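Local coordinates for protein-tyrosine-phosphatase (Shewanella sp., PDB 2Z72), which probably hydrolyses the phosphate ester of phosphotyrosine in proteins, as a cold-active member of the calcineurin-like phosphoesterase family that binds zinc ions, at residues A[122-133]-A[181-190]. Sequence-based numbering, arbitrary orientation. Where two conformers were deposited one is given.
Sequences VNEVLWFMYQLD and YSADTEIGQW. Unlike the reference sequence in segment 181-190: Ser-182 (reference Gly).
Trp-190 NE1 donates a hydrogen bond to Asp-133 OD2 at 2.8 Å, nearly straight at 170°. The acceptor lies in the indole plane and uses its anti lone pair. Tyr-130 OH donates to Glu-186 OE1 at 2.6 Å, reaching the anti side of the carboxylate somewhat out of its plane. Tyr-181 OH donates to Asn-123 OD1 at 2.7 Å, tilted from the amide carbonyl plane.

Aromatic and aliphatic contacts lie between these bonds. The edge of Tyr-130 meets one face of Trp-190, T-shaped, with ring planes at 61°. Ile-187 CD1 sits 3.6 Å above the centroid of the Trp-127 six-membered ring. Trp-190 extends across because chi1 of 176° turns CG away from its own backbone N; its CZ2 lies 3.5 Å from Tyr-130 CA. Leu-126 splits its branches: CD1 packs on Tyr-181 CE1 at 3.6 Å, CD2 toward Trp-190.

Helices 122-138 and 186-192 of the calcineurin-like phosphoesterase fold thus pack together, with strand 8-14 touching Trp-127 and Glu-186. Lys-60 pairs with Glu-186 OE2, and Lys-194 with Asp-133 OD2. Each buried carboxylate has a charged partner and an aromatic donor, which would favour its ionised form. The in-plane bond to Asp-133 would help hold the indole of Trp-190.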
# COMPACT_ATOMS: atom_id res chain seq x y z
N VAL A 122 10.03 6.26 4.98
CA VAL A 122 9.46 5.57 3.80
C VAL A 122 10.15 4.29 3.51
O VAL A 122 9.50 3.25 3.25
CB VAL A 122 9.43 6.52 2.60
CG1 VAL A 122 9.01 5.79 1.34
CG2 VAL A 122 8.52 7.72 2.84
N ASN A 123 11.48 4.24 3.45
CA ASN A 123 12.15 3.01 3.13
C ASN A 123 12.00 1.96 4.20
O ASN A 123 11.99 0.75 3.87
CB ASN A 123 13.61 3.25 2.76
CG ASN A 123 13.72 3.93 1.42
OD1 ASN A 123 13.15 3.47 0.44
ND2 ASN A 123 14.45 5.06 1.35
N GLU A 124 11.92 2.33 5.46
CA GLU A 124 11.63 1.40 6.53
C GLU A 124 10.29 0.71 6.25
O GLU A 124 10.18 -0.49 6.41
CB GLU A 124 11.62 2.09 7.88
CG GLU A 124 13.00 2.61 8.33
CD GLU A 124 13.56 3.80 7.64
OE1 GLU A 124 12.88 4.54 6.91
OE2 GLU A 124 14.81 4.01 7.84
N VAL A 125 9.27 1.48 5.91
CA VAL A 125 7.98 0.89 5.59
C VAL A 125 8.08 -0.01 4.40
O VAL A 125 7.55 -1.15 4.40
CB VAL A 125 6.89 1.95 5.39
CG1 VAL A 125 5.57 1.24 5.06
CG2 VAL A 125 6.71 2.80 6.63
N LEU A 126 8.73 0.44 3.32
CA LEU A 126 8.79 -0.37 2.11
C LEU A 126 9.46 -1.69 2.35
O LEU A 126 8.95 -2.76 1.97
CB LEU A 126 9.51 0.44 1.01
CG LEU A 126 8.73 1.62 0.40
CD1 LEU A 126 9.66 2.48 -0.41
CD2 LEU A 126 7.58 1.16 -0.50
N TRP A 127 10.64 -1.68 2.98
CA TRP A 127 11.35 -2.94 3.17
C TRP A 127 10.64 -3.84 4.18
O TRP A 127 10.75 -5.06 4.06
CB TRP A 127 12.83 -2.70 3.54
CG TRP A 127 13.63 -2.20 2.40
CD1 TRP A 127 14.20 -0.99 2.22
CD2 TRP A 127 13.94 -2.97 1.22
NE1 TRP A 127 14.84 -0.94 1.02
CE2 TRP A 127 14.71 -2.14 0.38
CE3 TRP A 127 13.67 -4.28 0.78
CZ2 TRP A 127 15.19 -2.56 -0.85
CZ3 TRP A 127 14.15 -4.70 -0.44
CH2 TRP A 127 14.90 -3.85 -1.25
N PHE A 128 9.99 -3.27 5.17
CA PHE A 128 9.20 -4.04 6.08
C PHE A 128 8.07 -4.73 5.32
O PHE A 128 7.84 -5.94 5.53
CB PHE A 128 8.63 -3.16 7.20
CG PHE A 128 7.61 -3.86 8.06
CD1 PHE A 128 7.97 -4.82 8.98
CD2 PHE A 128 6.28 -3.54 7.92
CE1 PHE A 128 7.02 -5.47 9.75
CE2 PHE A 128 5.32 -4.20 8.69
CZ PHE A 128 5.69 -5.15 9.62
N MET A 129 7.38 -4.01 4.47
CA MET A 129 6.25 -4.61 3.72
C MET A 129 6.73 -5.64 2.72
O MET A 129 6.00 -6.61 2.49
CB MET A 129 5.41 -3.51 3.09
CG MET A 129 4.62 -2.65 4.05
SD MET A 129 3.56 -3.56 5.18
CE MET A 129 2.46 -4.34 4.01
N TYR A 130 7.92 -5.45 2.14
CA TYR A 130 8.50 -6.44 1.24
C TYR A 130 8.74 -7.74 2.01
O TYR A 130 8.38 -8.84 1.59
CB TYR A 130 9.74 -5.82 0.67
CG TYR A 130 10.56 -6.61 -0.33
CD1 TYR A 130 11.38 -7.65 0.09
CD2 TYR A 130 10.56 -6.34 -1.67
CE1 TYR A 130 12.15 -8.39 -0.79
CE2 TYR A 130 11.35 -7.03 -2.58
CZ TYR A 130 12.14 -8.05 -2.11
OH TYR A 130 12.97 -8.79 -2.95
N GLN A 131 9.41 -7.64 3.17
CA GLN A 131 9.65 -8.82 3.99
C GLN A 131 8.32 -9.45 4.41
O GLN A 131 8.18 -10.68 4.36
CB GLN A 131 10.49 -8.43 5.21
CG GLN A 131 10.72 -9.55 6.17
CD GLN A 131 11.76 -9.10 7.18
OE1 GLN A 131 11.38 -8.67 8.28
NE2 GLN A 131 13.03 -9.17 6.85
N LEU A 132 7.34 -8.65 4.80
CA LEU A 132 6.06 -9.21 5.26
C LEU A 132 5.39 -9.95 4.13
O LEU A 132 4.74 -11.00 4.35
CB LEU A 132 5.23 -8.04 5.79
CG LEU A 132 4.16 -8.51 6.74
CD1 LEU A 132 4.77 -8.85 8.12
CD2 LEU A 132 3.10 -7.45 6.92
N ASP A 133 5.47 -9.43 2.91
CA ASP A 133 4.91 -10.08 1.72
C ASP A 133 5.46 -11.48 1.61
O ASP A 133 4.72 -12.48 1.47
CB ASP A 133 5.23 -9.16 0.54
CG ASP A 133 4.60 -9.41 -0.82
OD1 ASP A 133 3.88 -10.43 -0.99
OD2 ASP A 133 4.86 -8.58 -1.71
N TYR A 181 13.11 4.71 -7.52
CA TYR A 181 12.05 3.67 -7.48
C TYR A 181 11.63 3.26 -8.88
O TYR A 181 10.50 2.81 -9.10
CB TYR A 181 10.81 4.17 -6.68
CG TYR A 181 11.23 4.50 -5.25
CD1 TYR A 181 11.42 3.47 -4.33
CD2 TYR A 181 11.51 5.77 -4.81
CE1 TYR A 181 11.84 3.72 -3.03
CE2 TYR A 181 11.92 6.05 -3.55
CZ TYR A 181 12.08 5.03 -2.65
OH TYR A 181 12.49 5.31 -1.36
N SER A 182 12.54 3.41 -9.84
CA SER A 182 12.27 3.06 -11.24
C SER A 182 12.28 1.56 -11.46
O SER A 182 12.54 0.75 -10.56
CB SER A 182 13.29 3.81 -12.10
OG SER A 182 14.57 3.25 -11.81
N ALA A 183 12.02 1.18 -12.72
CA ALA A 183 11.98 -0.24 -13.06
C ALA A 183 13.29 -0.97 -12.95
O ALA A 183 13.34 -2.21 -13.02
CB ALA A 183 11.43 -0.39 -14.47
N ASP A 184 14.40 -0.27 -12.79
CA ASP A 184 15.70 -0.85 -12.59
C ASP A 184 15.96 -1.21 -11.12
O ASP A 184 16.98 -1.82 -10.82
CB ASP A 184 16.85 0.11 -13.02
CG ASP A 184 16.77 1.45 -12.35
OD1 ASP A 184 17.78 1.94 -11.82
OD2 ASP A 184 15.69 2.09 -12.35
N THR A 185 15.05 -0.77 -10.25
CA THR A 185 15.23 -0.95 -8.85
C THR A 185 14.40 -2.12 -8.32
O THR A 185 13.29 -2.40 -8.84
CB THR A 185 14.89 0.32 -8.02
OG1 THR A 185 13.50 0.53 -7.99
CG2 THR A 185 15.65 1.55 -8.59
N GLU A 186 14.87 -2.77 -7.28
CA GLU A 186 14.15 -3.86 -6.64
C GLU A 186 12.76 -3.43 -6.18
O GLU A 186 11.74 -4.08 -6.49
CB GLU A 186 14.94 -4.40 -5.46
CG GLU A 186 14.33 -5.62 -4.77
CD GLU A 186 14.32 -6.87 -5.61
OE1 GLU A 186 13.56 -7.81 -5.29
OE2 GLU A 186 15.01 -6.92 -6.65
N ILE A 187 12.69 -2.34 -5.43
CA ILE A 187 11.40 -1.83 -4.94
C ILE A 187 10.51 -1.44 -6.11
O ILE A 187 9.31 -1.73 -6.08
CB ILE A 187 11.59 -0.72 -3.92
CG1 ILE A 187 12.27 -1.19 -2.64
CG2 ILE A 187 10.25 -0.03 -3.63
CD1 ILE A 187 11.51 -2.22 -1.84
N GLY A 188 11.06 -0.79 -7.11
CA GLY A 188 10.27 -0.40 -8.24
C GLY A 188 9.72 -1.58 -8.97
O GLY A 188 8.57 -1.52 -9.48
N GLN A 189 10.46 -2.66 -9.13
CA GLN A 189 10.01 -3.88 -9.79
C GLN A 189 8.89 -4.51 -8.97
O GLN A 189 7.84 -4.94 -9.53
CB GLN A 189 11.18 -4.84 -9.94
CG GLN A 189 12.20 -4.37 -10.95
CD GLN A 189 13.55 -5.01 -10.79
OE1 GLN A 189 13.75 -5.98 -10.11
NE2 GLN A 189 14.52 -4.41 -11.49
N TRP A 190 9.07 -4.59 -7.67
CA TRP A 190 8.06 -5.11 -6.76
C TRP A 190 6.79 -4.32 -6.86
O TRP A 190 5.67 -4.88 -7.05
CB TRP A 190 8.62 -5.09 -5.39
CG TRP A 190 7.78 -5.49 -4.23
CD1 TRP A 190 7.19 -6.67 -3.93
CD2 TRP A 190 7.51 -4.64 -3.10
NE1 TRP A 190 6.54 -6.63 -2.72
CE2 TRP A 190 6.74 -5.39 -2.20
CE3 TRP A 190 7.84 -3.34 -2.79
CZ2 TRP A 190 6.28 -4.86 -0.98
CZ3 TRP A 190 7.40 -2.82 -1.59
CH2 TRP A 190 6.64 -3.57 -0.70